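Local coordinates for Uly1 (Catenovulum maritimum, PDB 7DRQ), which is an ulvan lyase of polysaccharide lyase family 24 that binds calcium ions and probably cleaves the algal polysaccharide by beta-elimination, at residues 129-132 with 133-137; 317-321 with 322-326; 327-330 with 331-334; 335-339 with 340-344. One frame throughout, in Å; residues are numbered along the deposited sequence.

How the contacts relate
Contact 1 comes first along the chain, in the loop between strands 122-126 and 150-152, and stands apart: its centre lies about 29 to 36 Å from those of the others. Contacts 2, 3 and 4 follow without a break from 317 to 344. They carry the chain from the antiparallel sheet that holds strands 290-298 and 326-328 to the next, where strand 343-344 pairs with 359-369, consistent with the beta-propeller of BNR-repeat proteins. Centres of contacts 2 and 3 are about 17 Å apart, and the two are tied by a salt bridge from R329 to D323; those of contacts 3 and 4 are about 11 Å apart. Contact 4 ends this passage beside the second calcium site.

Contact 1. Residues 129-132 with 133-137; sequences HAYR and ENTDT
R132 and T135 hold each other at the two ends of a type I beta turn. The backbone N of R132 donates to the hydroxyl OG1 of T135 at 2.8 Å, nearly straight at 161°, while T135 N closes the turn on R132 O at 3.0 Å. The same threonine turns its methyl CG2 to 4.1 Å from CD1 of Y131, a buried ring whose OH is bonded to N109. R132 sets its CG between the backbone N and the carbonyl carbon (chi1 38°) and then runs extended to NE, so that CG passes T135 OG1 at 3.4 Å and the guanidinium reaches the side chain of N134. There NH1 donates to OD1 of N134 at 3.1 Å. The oxygen lies in the guanidinium plane, but the donor stands above the plane of the amide, and the two flat groups are 67° apart. An alanine in place of R132 is likely to leave N134 OD1 without its charged mate and the amide freer to turn. E133 N is bonded to H195. This is a type I beta turn in a surface loop of the probable propeller, in which the threonine hydroxyl at the last position also accepts the N-H of the first residue.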
ATOM      1  N   HIS A 129      -4.056  -6.789 -10.209  1.00 12.86           N
ATOM      2  CA  HIS A 129      -2.612  -6.874 -10.422  1.00 11.61           C
ATOM      3  C   HIS A 129      -2.340  -6.671 -11.915  1.00 11.75           C
ATOM      4  O   HIS A 129      -2.047  -7.622 -12.648  1.00 15.33           O
ATOM      5  CB  HIS A 129      -2.025  -8.191  -9.912  1.00 13.26           C
ATOM      6  CG  HIS A 129      -0.527  -8.220  -9.930  1.00 16.60           C
ATOM      7  ND1 HIS A 129       0.203  -9.299  -9.477  1.00 16.81           N
ATOM      8  CD2 HIS A 129       0.378  -7.296 -10.332  1.00 13.41           C
ATOM      9  CE1 HIS A 129       1.493  -9.047  -9.621  1.00 17.23           C
ATOM     10  NE2 HIS A 129       1.627  -7.838 -10.134  1.00 15.72           N
ATOM     11  N   ALA A 130      -2.431  -5.412 -12.349  1.00 13.47           N
ATOM     12  CA  ALA A 130      -2.096  -5.017 -13.719  1.00 12.84           C
ATOM     13  C   ALA A 130      -2.927  -5.772 -14.758  1.00 15.19           C
ATOM     14  O   ALA A 130      -2.426  -6.167 -15.815  1.00 15.82           O
ATOM     15  CB  ALA A 130      -0.600  -5.200 -13.982  1.00 12.72           C
ATOM     16  N   TYR A 131      -4.211  -5.959 -14.478  1.00 15.70           N
ATOM     17  CA  TYR A 131      -5.035  -6.673 -15.441  1.00 14.20           C
ATOM     18  C   TYR A 131      -5.464  -5.736 -16.566  1.00 13.48           C
ATOM     19  O   TYR A 131      -5.452  -4.511 -16.429  1.00 13.34           O
ATOM     20  CB  TYR A 131      -6.251  -7.302 -14.758  1.00 13.59           C
ATOM     21  CG  TYR A 131      -5.852  -8.246 -13.641  1.00 12.61           C
ATOM     22  CD1 TYR A 131      -4.783  -9.115 -13.795  1.00 14.10           C
ATOM     23  CD2 TYR A 131      -6.525  -8.240 -12.428  1.00 12.50           C
ATOM     24  CE1 TYR A 131      -4.399  -9.985 -12.770  1.00 13.77           C
ATOM     25  CE2 TYR A 131      -6.147  -9.093 -11.393  1.00 13.06           C
ATOM     26  CZ  TYR A 131      -5.086  -9.956 -11.569  1.00 14.27           C
ATOM     27  OH  TYR A 131      -4.714 -10.801 -10.553  1.00 13.89           O
ATOM     28  N   ARG A 132      -5.825  -6.338 -17.700  1.00 14.10           N
ATOM     29  CA  ARG A 132      -6.218  -5.614 -18.902  1.00 14.71           C
ATOM     30  C   ARG A 132      -7.341  -6.388 -19.572  1.00 11.74           C
ATOM     31  O   ARG A 132      -7.653  -7.515 -19.189  1.00 13.81           O
ATOM     32  CB  ARG A 132      -5.033  -5.430 -19.869  1.00 17.43           C
ATOM     33  CG  ARG A 132      -4.119  -6.633 -19.918  1.00 18.50           C
ATOM     34  CD  ARG A 132      -2.801  -6.344 -20.643  1.00 25.38           C
ATOM     35  NE  ARG A 132      -1.753  -7.281 -20.219  1.00 32.65           N
ATOM     36  CZ  ARG A 132      -1.613  -8.519 -20.690  1.00 36.70           C
ATOM     37  NH1 ARG A 132      -2.451  -8.990 -21.608  1.00 31.68           N
ATOM     38  NH2 ARG A 132      -0.633  -9.293 -20.245  1.00 34.80           N
ATOM     39  N   GLU A 133      -7.947  -5.784 -20.601  1.00 13.12           N
ATOM     40  CA  GLU A 133      -9.127  -6.411 -21.197  1.00 15.36           C
ATOM     41  C   GLU A 133      -8.807  -7.776 -21.793  1.00 16.29           C
ATOM     42  O   GLU A 133      -9.684  -8.645 -21.847  1.00 20.89           O
ATOM     43  CB  GLU A 133      -9.745  -5.494 -22.251  1.00 15.36           C
ATOM     44  CG  GLU A 133      -8.898  -5.286 -23.487  1.00 15.24           C
ATOM     45  CD  GLU A 133      -9.493  -4.229 -24.379  1.00 21.03           C
ATOM     46  OE1 GLU A 133     -10.726  -4.053 -24.316  1.00 19.59           O
ATOM     47  OE2 GLU A 133      -8.741  -3.565 -25.118  1.00 21.14           O
ATOM     48  N   ASN A 134      -7.564  -7.997 -22.228  1.00 16.24           N
ATOM     49  CA  ASN A 134      -7.190  -9.282 -22.799  1.00 19.68           C
ATOM     50  C   ASN A 134      -6.331 -10.108 -21.844  1.00 17.79           C
ATOM     51  O   ASN A 134      -5.573 -10.975 -22.287  1.00 17.62           O
ATOM     52  CB  ASN A 134      -6.490  -9.087 -24.147  1.00 18.65           C
ATOM     53  CG  ASN A 134      -5.172  -8.366 -24.022  1.00 23.88           C
ATOM     54  OD1 ASN A 134      -4.921  -7.666 -23.038  1.00 27.50           O
ATOM     55  ND2 ASN A 134      -4.305  -8.546 -25.010  1.00 26.89           N
ATOM     56  N   THR A 135      -6.433  -9.852 -20.541  1.00 17.20           N
ATOM     57  CA  THR A 135      -5.833 -10.748 -19.561  1.00 16.53           C
ATOM     58  C   THR A 135      -6.418 -12.147 -19.728  1.00 16.90           C
ATOM     59  O   THR A 135      -7.630 -12.315 -19.883  1.00 17.71           O
ATOM     60  CB  THR A 135      -6.076 -10.222 -18.136  1.00 16.59           C
ATOM     61  OG1 THR A 135      -5.243  -9.082 -17.899  1.00 15.56           O
ATOM     62  CG2 THR A 135      -5.772 -11.283 -17.085  1.00 15.04           C
ATOM     63  N   ASP A 136      -5.546 -13.153 -19.722  1.00 18.25           N
ATOM     64  CA  ASP A 136      -5.947 -14.531 -19.972  1.00 23.01           C
ATOM     65  C   ASP A 136      -6.226 -15.195 -18.632  1.00 19.00           C
ATOM     66  O   ASP A 136      -5.295 -15.547 -17.898  1.00 20.66           O
ATOM     67  CB  ASP A 136      -4.859 -15.277 -20.751  1.00 24.62           C
ATOM     68  CG  ASP A 136      -5.221 -16.732 -21.030  1.00 28.02           C
ATOM     69  OD1 ASP A 136      -6.348 -17.154 -20.704  1.00 23.28           O
ATOM     70  OD2 ASP A 136      -4.372 -17.460 -21.593  1.00 31.70           O
ATOM     71  N   THR A 137      -7.501 -15.374 -18.310  1.00 18.70           N
ATOM     72  CA  THR A 137      -7.844 -15.971 -17.026  1.00 18.99           C
ATOM     73  C   THR A 137      -7.802 -17.490 -17.043  1.00 23.18           C
ATOM     74  O   THR A 137      -8.195 -18.106 -16.047  1.00 19.87           O
ATOM     75  CB  THR A 137      -9.232 -15.517 -16.566  1.00 22.30           C
ATOM     76  OG1 THR A 137     -10.230 -16.100 -17.412  1.00 19.13           O
ATOM     77  CG2 THR A 137      -9.344 -13.994 -16.602  1.00 21.69           C
TER

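Contact 2. Residues 317-321 with 322-326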
HETATM    1  N   MSE A 317       8.479  17.194 -15.200  1.00 12.04           N
HETATM    2  CA  MSE A 317       7.193  16.595 -14.833  1.00 12.16           C
HETATM    3  C   MSE A 317       6.284  16.524 -16.067  1.00 14.43           C
HETATM    4  O   MSE A 317       5.960  17.565 -16.655  1.00 12.80           O
HETATM    5  CB  MSE A 317       6.536  17.400 -13.702  1.00 12.24           C
HETATM    6  CG  MSE A 317       5.212  16.850 -13.179  1.00 14.17           C
HETATM    7 SE   MSE A 317       5.427  15.038 -12.445  1.00 24.02          SE
HETATM    8  CE  MSE A 317       7.131  15.316 -11.552  1.00  4.89           C
ATOM      9  N   PRO A 318       5.870  15.311 -16.469  1.00 12.92           N
ATOM     10  CA  PRO A 318       6.185  14.017 -15.835  1.00 13.29           C
ATOM     11  C   PRO A 318       7.673  13.666 -15.914  1.00 12.77           C
ATOM     12  O   PRO A 318       8.336  13.984 -16.908  1.00 13.25           O
ATOM     13  CB  PRO A 318       5.355  13.009 -16.638  1.00 15.34           C
ATOM     14  CG  PRO A 318       4.354  13.820 -17.395  1.00 19.84           C
ATOM     15  CD  PRO A 318       4.986  15.150 -17.634  1.00 14.95           C
ATOM     16  N   LEU A 319       8.189  13.040 -14.857  1.00 12.30           N
ATOM     17  CA  LEU A 319       9.615  12.753 -14.778  1.00 13.10           C
ATOM     18  C   LEU A 319      10.023  11.690 -15.789  1.00 10.98           C
ATOM     19  O   LEU A 319       9.319  10.696 -15.991  1.00 11.81           O
ATOM     20  CB  LEU A 319       9.970  12.280 -13.361  1.00 10.98           C
ATOM     21  CG  LEU A 319      11.438  12.231 -12.955  1.00 12.18           C
ATOM     22  CD1 LEU A 319      12.108  13.592 -13.108  1.00 14.05           C
ATOM     23  CD2 LEU A 319      11.574  11.694 -11.496  1.00  9.84           C
ATOM     24  N   VAL A 320      11.187  11.889 -16.404  1.00 12.67           N
ATOM     25  CA  VAL A 320      11.759  10.932 -17.343  1.00 12.08           C
ATOM     26  C   VAL A 320      13.041  10.314 -16.805  1.00 10.89           C
ATOM     27  O   VAL A 320      13.245   9.107 -16.937  1.00 11.63           O
ATOM     28  CB  VAL A 320      12.011  11.578 -18.721  1.00 14.92           C
ATOM     29  CG1 VAL A 320      12.603  10.546 -19.684  1.00 13.28           C
ATOM     30  CG2 VAL A 320      10.723  12.166 -19.280  1.00 13.66           C
ATOM     31  N   LYS A 321      13.917  11.129 -16.209  1.00 13.32           N
ATOM     32  CA  LYS A 321      15.194  10.699 -15.642  1.00 12.96           C
ATOM     33  C   LYS A 321      15.077  10.730 -14.122  1.00 12.20           C
ATOM     34  O   LYS A 321      15.070  11.812 -13.521  1.00 12.73           O
ATOM     35  CB  LYS A 321      16.332  11.623 -16.081  1.00 16.46           C
ATOM     36  CG  LYS A 321      16.649  11.678 -17.568  1.00 18.47           C
ATOM     37  CD  LYS A 321      17.798  12.696 -17.798  1.00 23.19           C
ATOM     38  CE  LYS A 321      17.282  14.152 -17.972  1.00 34.71           C
ATOM     39  NZ  LYS A 321      17.451  15.109 -16.795  1.00 28.15           N
ATOM     40  N   ALA A 322      15.028   9.552 -13.497  1.00 12.75           N
ATOM     41  CA  ALA A 322      14.837   9.498 -12.047  1.00 10.60           C
ATOM     42  C   ALA A 322      15.911  10.277 -11.287  1.00 12.24           C
ATOM     43  O   ALA A 322      15.630  10.828 -10.215  1.00 12.67           O
ATOM     44  CB  ALA A 322      14.805   8.041 -11.574  1.00 12.40           C
ATOM     45  N   ASP A 323      17.138  10.347 -11.820  1.00 10.09           N
ATOM     46  CA  ASP A 323      18.231  10.975 -11.084  1.00 12.77           C
ATOM     47  C   ASP A 323      17.961  12.435 -10.726  1.00 13.58           C
ATOM     48  O   ASP A 323      18.589  12.944  -9.794  1.00 12.57           O
ATOM     49  CB  ASP A 323      19.539  10.870 -11.876  1.00 15.27           C
ATOM     50  CG  ASP A 323      20.170   9.487 -11.785  1.00 16.93           C
ATOM     51  OD1 ASP A 323      19.587   8.607 -11.110  1.00 13.90           O
ATOM     52  OD2 ASP A 323      21.246   9.270 -12.395  1.00 15.81           O
ATOM     53  N   GLU A 324      17.047  13.121 -11.428  1.00 13.22           N
ATOM     54  CA  GLU A 324      16.649  14.457 -10.988  1.00 13.10           C
ATOM     55  C   GLU A 324      16.201  14.458  -9.539  1.00 13.22           C
ATOM     56  O   GLU A 324      16.355  15.463  -8.841  1.00 14.53           O
ATOM     57  CB  GLU A 324      15.517  15.006 -11.854  1.00 11.94           C
ATOM     58  CG  GLU A 324      15.888  15.158 -13.318  1.00 13.36           C
ATOM     59  CD  GLU A 324      14.933  16.078 -14.050  1.00 18.30           C
ATOM     60  OE1 GLU A 324      14.340  16.979 -13.397  1.00 15.50           O
ATOM     61  OE2 GLU A 324      14.774  15.893 -15.274  1.00 14.66           O
ATOM     62  N   ALA A 325      15.643  13.343  -9.074  1.00 12.35           N
ATOM     63  CA  ALA A 325      15.081  13.223  -7.733  1.00 13.57           C
ATOM     64  C   ALA A 325      15.974  12.413  -6.796  1.00 10.69           C
ATOM     65  O   ALA A 325      15.531  11.996  -5.729  1.00 12.09           O
ATOM     66  CB  ALA A 325      13.682  12.606  -7.813  1.00 12.73           C
ATOM     67  N   LEU A 326      17.232  12.196  -7.175  1.00 13.91           N
ATOM     68  CA  LEU A 326      18.145  11.380  -6.372  1.00 11.08           C
ATOM     69  C   LEU A 326      18.323  11.925  -4.955  1.00 13.81           C
ATOM     70  O   LEU A 326      18.439  13.136  -4.752  1.00 15.96           O
ATOM     71  CB  LEU A 326      19.508  11.333  -7.062  1.00 10.51           C
ATOM     72  CG  LEU A 326      20.583  10.486  -6.385  1.00 13.96           C
ATOM     73  CD1 LEU A 326      20.256   8.997  -6.542  1.00 14.09           C
ATOM     74  CD2 LEU A 326      21.953  10.811  -6.990  1.00 18.02           C
TER
HETATM   75  O   HOH W   1      13.499  13.951 -16.551  1.00 15.01           O
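A bent lysine chain, turned at chi3 and chi4, brings NZ of K321 to 3.2 Å from OE2 of E324, a salt bridge that reaches the oxygen from its anti side and 35° out of the carboxylate plane. OE2 has further partners: a water donates to it at 2.7 Å and accepts from the backbone N of K321 at 2.9 Å, and T316 OG1 is bonded to it as well, so three partners converge on OE2. Among backbone bonds, E324 N donates to K321 O at 3.2 Å and opens the short 3-10 segment 322-324, which A325 N continues by donating to A322 O. The apolar part belongs to L319. With CG trans to N (chi1 -166°), its methyls divide the work: CD1 rests 3.9 Å from both CB and CD of E324, the two side chains sliding past each other in opposite directions, while CD2 meets CB of A325 at 4.3 Å. From the start of the 3-10 segment, A322 packs on F277 of strand 272-280 and on F294 of strand 290-298. V320 O accepts a hydrogen bond from W260 NE1; after the 3-10 segment the chain enters strand 326-328.

Contact 3. Residues 327-330 with 331-334; sequences VMRP and GDLL
D332 N and L333 N donate in succession to R329 O and P330 O, both at 2.9 Å, the i to i+3 pattern of a 3-10 turn. This turn follows directly on strand 326-328 and starts the passage toward the next antiparallel sheet; L334 N, bonded to G331 O, adds one more step. In both of the first bonds the donor sits well above the plane of the carbonyl it meets. The leucine L333 carries the apolar contact. Its CG points away from its own carbonyl carbon and beside the backbone N (chi1 -53°), which leads the branch back along the turn: CD1 comes to 4.4 Å from CB of P330, and CG to 4.5 Å from SE of M328, a selenomethionine. Outside the turn, T365 of strand 359-369 touches both P330 and L333, and S379 touches L333. An alanine in place of L333 would probably leave a gap between the selenium, the proline ring and T365. The polar side is formed by D332, whose carboxylate lies alongside the aliphatic start of R329, OD1 being 3.6 Å from CB. The guanidinium of R329 turns elsewhere, to a salt bridge with D323. A water bridges the two residues, donating to OD2 of D332 and accepting from the backbone N of R329 at 3.2 Å.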
ATOM      1  N   VAL A 327      18.372  11.020  -3.964  1.00 12.11           N
ATOM      2  CA  VAL A 327      18.834  11.391  -2.622  1.00 12.57           C
ATOM      3  C   VAL A 327      20.044  10.555  -2.185  1.00 15.51           C
ATOM      4  O   VAL A 327      20.868  11.022  -1.389  1.00 16.33           O
ATOM      5  CB  VAL A 327      17.705  11.282  -1.566  1.00 12.64           C
ATOM      6  CG1 VAL A 327      16.558  12.246  -1.883  1.00 13.80           C
ATOM      7  CG2 VAL A 327      17.194   9.846  -1.435  1.00 16.63           C
HETATM    8  N   MSE A 328      20.168   9.327  -2.687  1.00 11.29           N
HETATM    9  CA  MSE A 328      21.204   8.393  -2.186  1.00 14.04           C
HETATM   10  C   MSE A 328      21.375   7.224  -3.149  1.00 13.70           C
HETATM   11  O   MSE A 328      20.426   6.845  -3.826  1.00 15.12           O
HETATM   12  CB  MSE A 328      20.831   7.897  -0.771  1.00 14.41           C
HETATM   13  CG  MSE A 328      21.991   7.342   0.100  1.00 14.48           C
HETATM   14 SE   MSE A 328      22.337   5.418  -0.060  0.59 13.74          SE
HETATM   15  CE  MSE A 328      20.423   4.766   0.144  1.00 29.69           C
ATOM     16  N   ARG A 329      22.579   6.667  -3.246  1.00 15.19           N
ATOM     17  CA  ARG A 329      22.793   5.501  -4.101  1.00  9.88           C
ATOM     18  C   ARG A 329      23.046   4.312  -3.198  1.00 14.20           C
ATOM     19  O   ARG A 329      24.160   4.170  -2.684  1.00 12.78           O
ATOM     20  CB  ARG A 329      23.986   5.714  -5.036  1.00 15.38           C
ATOM     21  CG  ARG A 329      23.872   6.907  -5.972  1.00 15.36           C
ATOM     22  CD  ARG A 329      23.174   6.528  -7.259  1.00 17.27           C
ATOM     23  NE  ARG A 329      23.361   7.582  -8.249  1.00 13.38           N
ATOM     24  CZ  ARG A 329      22.557   7.784  -9.287  1.00 17.20           C
ATOM     25  NH1 ARG A 329      21.503   6.998  -9.477  1.00 13.80           N
ATOM     26  NH2 ARG A 329      22.805   8.787 -10.122  1.00 18.98           N
ATOM     27  N   PRO A 330      22.073   3.421  -2.971  1.00 11.59           N
ATOM     28  CA  PRO A 330      22.313   2.318  -2.008  1.00 10.77           C
ATOM     29  C   PRO A 330      23.413   1.354  -2.436  1.00 13.32           C
ATOM     30  O   PRO A 330      23.982   0.659  -1.578  1.00 13.05           O
ATOM     31  CB  PRO A 330      20.954   1.605  -1.927  1.00 13.30           C
ATOM     32  CG  PRO A 330      19.954   2.589  -2.426  1.00 14.26           C
ATOM     33  CD  PRO A 330      20.668   3.495  -3.401  1.00 13.16           C
ATOM     34  N   GLY A 331      23.730   1.284  -3.733  1.00 15.15           N
ATOM     35  CA  GLY A 331      24.876   0.490  -4.168  1.00 12.49           C
ATOM     36  C   GLY A 331      26.169   0.904  -3.474  1.00 16.23           C
ATOM     37  O   GLY A 331      27.065   0.070  -3.271  1.00 15.63           O
ATOM     38  N   ASP A 332      26.280   2.191  -3.101  1.00 14.80           N
ATOM     39  CA  ASP A 332      27.405   2.689  -2.356  1.00 13.64           C
ATOM     40  C   ASP A 332      27.621   1.929  -1.055  1.00 16.09           C
ATOM     41  O   ASP A 332      28.744   1.952  -0.528  1.00 18.51           O
ATOM     42  CB  ASP A 332      27.177   4.165  -2.020  1.00 15.61           C
ATOM     43  CG  ASP A 332      27.095   4.986  -3.229  1.00 21.75           C
ATOM     44  OD1 ASP A 332      27.274   4.371  -4.330  1.00 22.45           O
ATOM     45  OD2 ASP A 332      27.093   6.252  -3.187  1.00 17.21           O
ATOM     46  N   LEU A 333      26.556   1.401  -0.452  1.00 13.79           N
ATOM     47  CA  LEU A 333      26.663   0.714   0.821  1.00 13.94           C
ATOM     48  C   LEU A 333      27.383  -0.626   0.706  1.00 13.73           C
ATOM     49  O   LEU A 333      27.792  -1.193   1.731  1.00 14.67           O
ATOM     50  CB  LEU A 333      25.263   0.511   1.402  1.00 13.97           C
ATOM     51  CG  LEU A 333      24.417   1.780   1.501  1.00 13.79           C
ATOM     52  CD1 LEU A 333      22.999   1.457   1.973  1.00 14.73           C
ATOM     53  CD2 LEU A 333      25.067   2.809   2.410  1.00 17.59           C
ATOM     54  N   LEU A 334      27.523  -1.153  -0.504  1.00 15.88           N
ATOM     55  CA  LEU A 334      28.289  -2.366  -0.782  1.00 16.57           C
ATOM     56  C   LEU A 334      29.234  -2.017  -1.919  1.00 16.08           C
ATOM     57  O   LEU A 334      29.071  -2.487  -3.048  1.00 17.37           O
ATOM     58  CB  LEU A 334      27.370  -3.534  -1.149  1.00 13.47           C
ATOM     59  CG  LEU A 334      26.386  -3.954  -0.059  1.00 13.07           C
ATOM     60  CD1 LEU A 334      25.272  -4.807  -0.642  1.00 14.95           C
ATOM     61  CD2 LEU A 334      27.126  -4.734   1.036  1.00 18.37           C
TER
HETATM   62  O   HOH W   2      25.334   7.320  -1.834  1.00 17.83           O

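Contact 4. Residues 335-339 with 340-344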
ATOM      1  N   PRO A 335      30.215  -1.152  -1.659  1.00 16.58           N
ATOM      2  CA  PRO A 335      30.970  -0.552  -2.772  1.00 17.55           C
ATOM      3  C   PRO A 335      31.831  -1.541  -3.531  1.00 19.27           C
ATOM      4  O   PRO A 335      32.219  -1.239  -4.661  1.00 24.86           O
ATOM      5  CB  PRO A 335      31.824   0.517  -2.083  1.00 20.61           C
ATOM      6  CG  PRO A 335      31.963   0.044  -0.684  1.00 18.38           C
ATOM      7  CD  PRO A 335      30.707  -0.704  -0.346  1.00 19.13           C
ATOM      8  N   ASP A 336      32.134  -2.710  -2.963  1.00 23.56           N
ATOM      9  CA  ASP A 336      32.909  -3.728  -3.666  1.00 25.66           C
ATOM     10  C   ASP A 336      32.038  -4.787  -4.322  1.00 24.42           C
ATOM     11  O   ASP A 336      32.572  -5.716  -4.940  1.00 22.90           O
ATOM     12  CB  ASP A 336      33.894  -4.402  -2.707  1.00 25.98           C
ATOM     13  CG  ASP A 336      35.002  -3.472  -2.263  1.00 30.52           C
ATOM     14  OD1 ASP A 336      35.450  -2.646  -3.086  1.00 33.47           O
ATOM     15  OD2 ASP A 336      35.423  -3.567  -1.091  1.00 36.08           O
ATOM     16  N   ALA A 337      30.715  -4.680  -4.193  1.00 19.63           N
ATOM     17  CA  ALA A 337      29.797  -5.679  -4.732  1.00 17.40           C
ATOM     18  C   ALA A 337      29.460  -5.279  -6.162  1.00 20.07           C
ATOM     19  O   ALA A 337      28.404  -4.713  -6.453  1.00 17.84           O
ATOM     20  CB  ALA A 337      28.549  -5.795  -3.862  1.00 16.35           C
ATOM     21  N   THR A 338      30.397  -5.588  -7.071  1.00 19.69           N
ATOM     22  CA  THR A 338      30.330  -5.150  -8.465  1.00 22.78           C
ATOM     23  C   THR A 338      29.957  -6.250  -9.446  1.00 17.95           C
ATOM     24  O   THR A 338      29.764  -5.951 -10.633  1.00 20.18           O
ATOM     25  CB  THR A 338      31.681  -4.577  -8.917  1.00 23.19           C
ATOM     26  OG1 THR A 338      32.723  -5.485  -8.541  1.00 22.51           O
ATOM     27  CG2 THR A 338      31.935  -3.225  -8.282  1.00 26.22           C
ATOM     28  N   ALA A 339      29.906  -7.504  -9.010  1.00 17.51           N
ATOM     29  CA  ALA A 339      29.547  -8.577  -9.921  1.00 19.76           C
ATOM     30  C   ALA A 339      28.072  -8.489 -10.270  1.00 18.16           C
ATOM     31  O   ALA A 339      27.283  -7.808  -9.606  1.00 16.55           O
ATOM     32  CB  ALA A 339      29.869  -9.946  -9.312  1.00 18.11           C
ATOM     33  N   LYS A 340      27.701  -9.174 -11.346  1.00 18.25           N
ATOM     34  CA  LYS A 340      26.306  -9.142 -11.770  1.00 20.49           C
ATOM     35  C   LYS A 340      25.392  -9.549 -10.629  1.00 20.03           C
ATOM     36  O   LYS A 340      25.647 -10.538  -9.933  1.00 19.23           O
ATOM     37  CB  LYS A 340      26.082 -10.045 -12.974  1.00 22.90           C
ATOM     38  CG  LYS A 340      26.713  -9.514 -14.208  1.00 31.93           C
ATOM     39  CD  LYS A 340      26.109  -8.180 -14.620  1.00 32.04           C
ATOM     40  CE  LYS A 340      26.912  -7.589 -15.742  1.00 29.98           C
ATOM     41  NZ  LYS A 340      26.940  -8.574 -16.864  1.00 34.88           N
ATOM     42  N   ASP A 341      24.347  -8.755 -10.430  1.00 18.77           N
ATOM     43  CA  ASP A 341      23.282  -9.007  -9.462  1.00 16.55           C
ATOM     44  C   ASP A 341      23.757  -9.029  -8.011  1.00 15.95           C
ATOM     45  O   ASP A 341      22.982  -9.405  -7.129  1.00 15.04           O
ATOM     46  CB  ASP A 341      22.548 -10.314  -9.781  1.00 17.60           C
ATOM     47  CG  ASP A 341      21.827 -10.262 -11.110  1.00 19.57           C
ATOM     48  OD1 ASP A 341      21.620  -9.144 -11.621  1.00 20.46           O
ATOM     49  OD2 ASP A 341      21.471 -11.336 -11.636  1.00 25.26           O
ATOM     50  N   GLN A 342      24.990  -8.595  -7.727  1.00 16.06           N
ATOM     51  CA  GLN A 342      25.520  -8.707  -6.362  1.00 16.50           C
ATOM     52  C   GLN A 342      24.856  -7.746  -5.375  1.00 15.34           C
ATOM     53  O   GLN A 342      24.902  -7.997  -4.169  1.00 15.10           O
ATOM     54  CB  GLN A 342      27.037  -8.477  -6.347  1.00 15.09           C
ATOM     55  CG  GLN A 342      27.748  -9.123  -5.140  1.00 18.10           C
ATOM     56  CD  GLN A 342      29.266  -9.025  -5.209  1.00 17.81           C
ATOM     57  OE1 GLN A 342      29.834  -8.739  -6.259  1.00 18.66           O
ATOM     58  NE2 GLN A 342      29.930  -9.259  -4.072  1.00 18.33           N
ATOM     59  N   VAL A 343      24.264  -6.649  -5.846  1.00 12.90           N
ATOM     60  CA  VAL A 343      23.486  -5.748  -4.997  1.00 13.13           C
ATOM     61  C   VAL A 343      22.017  -6.050  -5.245  1.00 15.19           C
ATOM     62  O   VAL A 343      21.498  -5.797  -6.340  1.00 12.97           O
ATOM     63  CB  VAL A 343      23.784  -4.273  -5.282  1.00 13.80           C
ATOM     64  CG1 VAL A 343      22.976  -3.370  -4.310  1.00 12.81           C
ATOM     65  CG2 VAL A 343      25.271  -3.982  -5.197  1.00 14.56           C
ATOM     66  N   SER A 344      21.333  -6.570  -4.227  1.00 13.16           N
ATOM     67  CA  SER A 344      19.958  -7.018  -4.367  1.00 13.66           C
ATOM     68  C   SER A 344      19.094  -6.120  -3.490  1.00 13.17           C
ATOM     69  O   SER A 344      19.170  -6.184  -2.257  1.00 13.64           O
ATOM     70  CB  SER A 344      19.810  -8.491  -3.984  1.00 13.61           C
ATOM     71  OG  SER A 344      18.452  -8.896  -4.041  1.00 15.02           O
TER
HETATM   72  O   HOH W   3      32.811  -8.275  -3.642  1.00 27.09           O
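Q342 lays its side chain across A337, with CD 3.6 Å and CG 3.7 Å from the alanine CB. Q342 ends a type II beta turn that begins at A339, closed by Q342 N on A339 O at 3.1 Å; A337 itself is the centre of an inverse gamma turn. A chi1 of -156° swings CG of Q342 away from its backbone N and the chain runs on extended, which carries the amide back over the loop. There OE1 accepts from A339 N at 3.0 Å, in the carbonyl plane and with a C=O...N angle of 152°. Q342 thus grips A339 twice, its side-chain OE1 taking the N-H and its backbone N binding the carbonyl O. The NE2 end is also held: it bonds to E367 of strand 359-369, and donates at 3.1 Å to a water, which in turn donates to D336 O. D341 fills the turn position with positive phi; its backbone bonds to D285, a ligand of the second calcium ion, and its side chain lies about 5 Å from that ion. V343 opens strand 343-344, which pairs with 359-369, and packs on F287. The methyl CG2 of V343 touches A337 twice, 4.0 Å from CB and 3.5 Å from the backbone O.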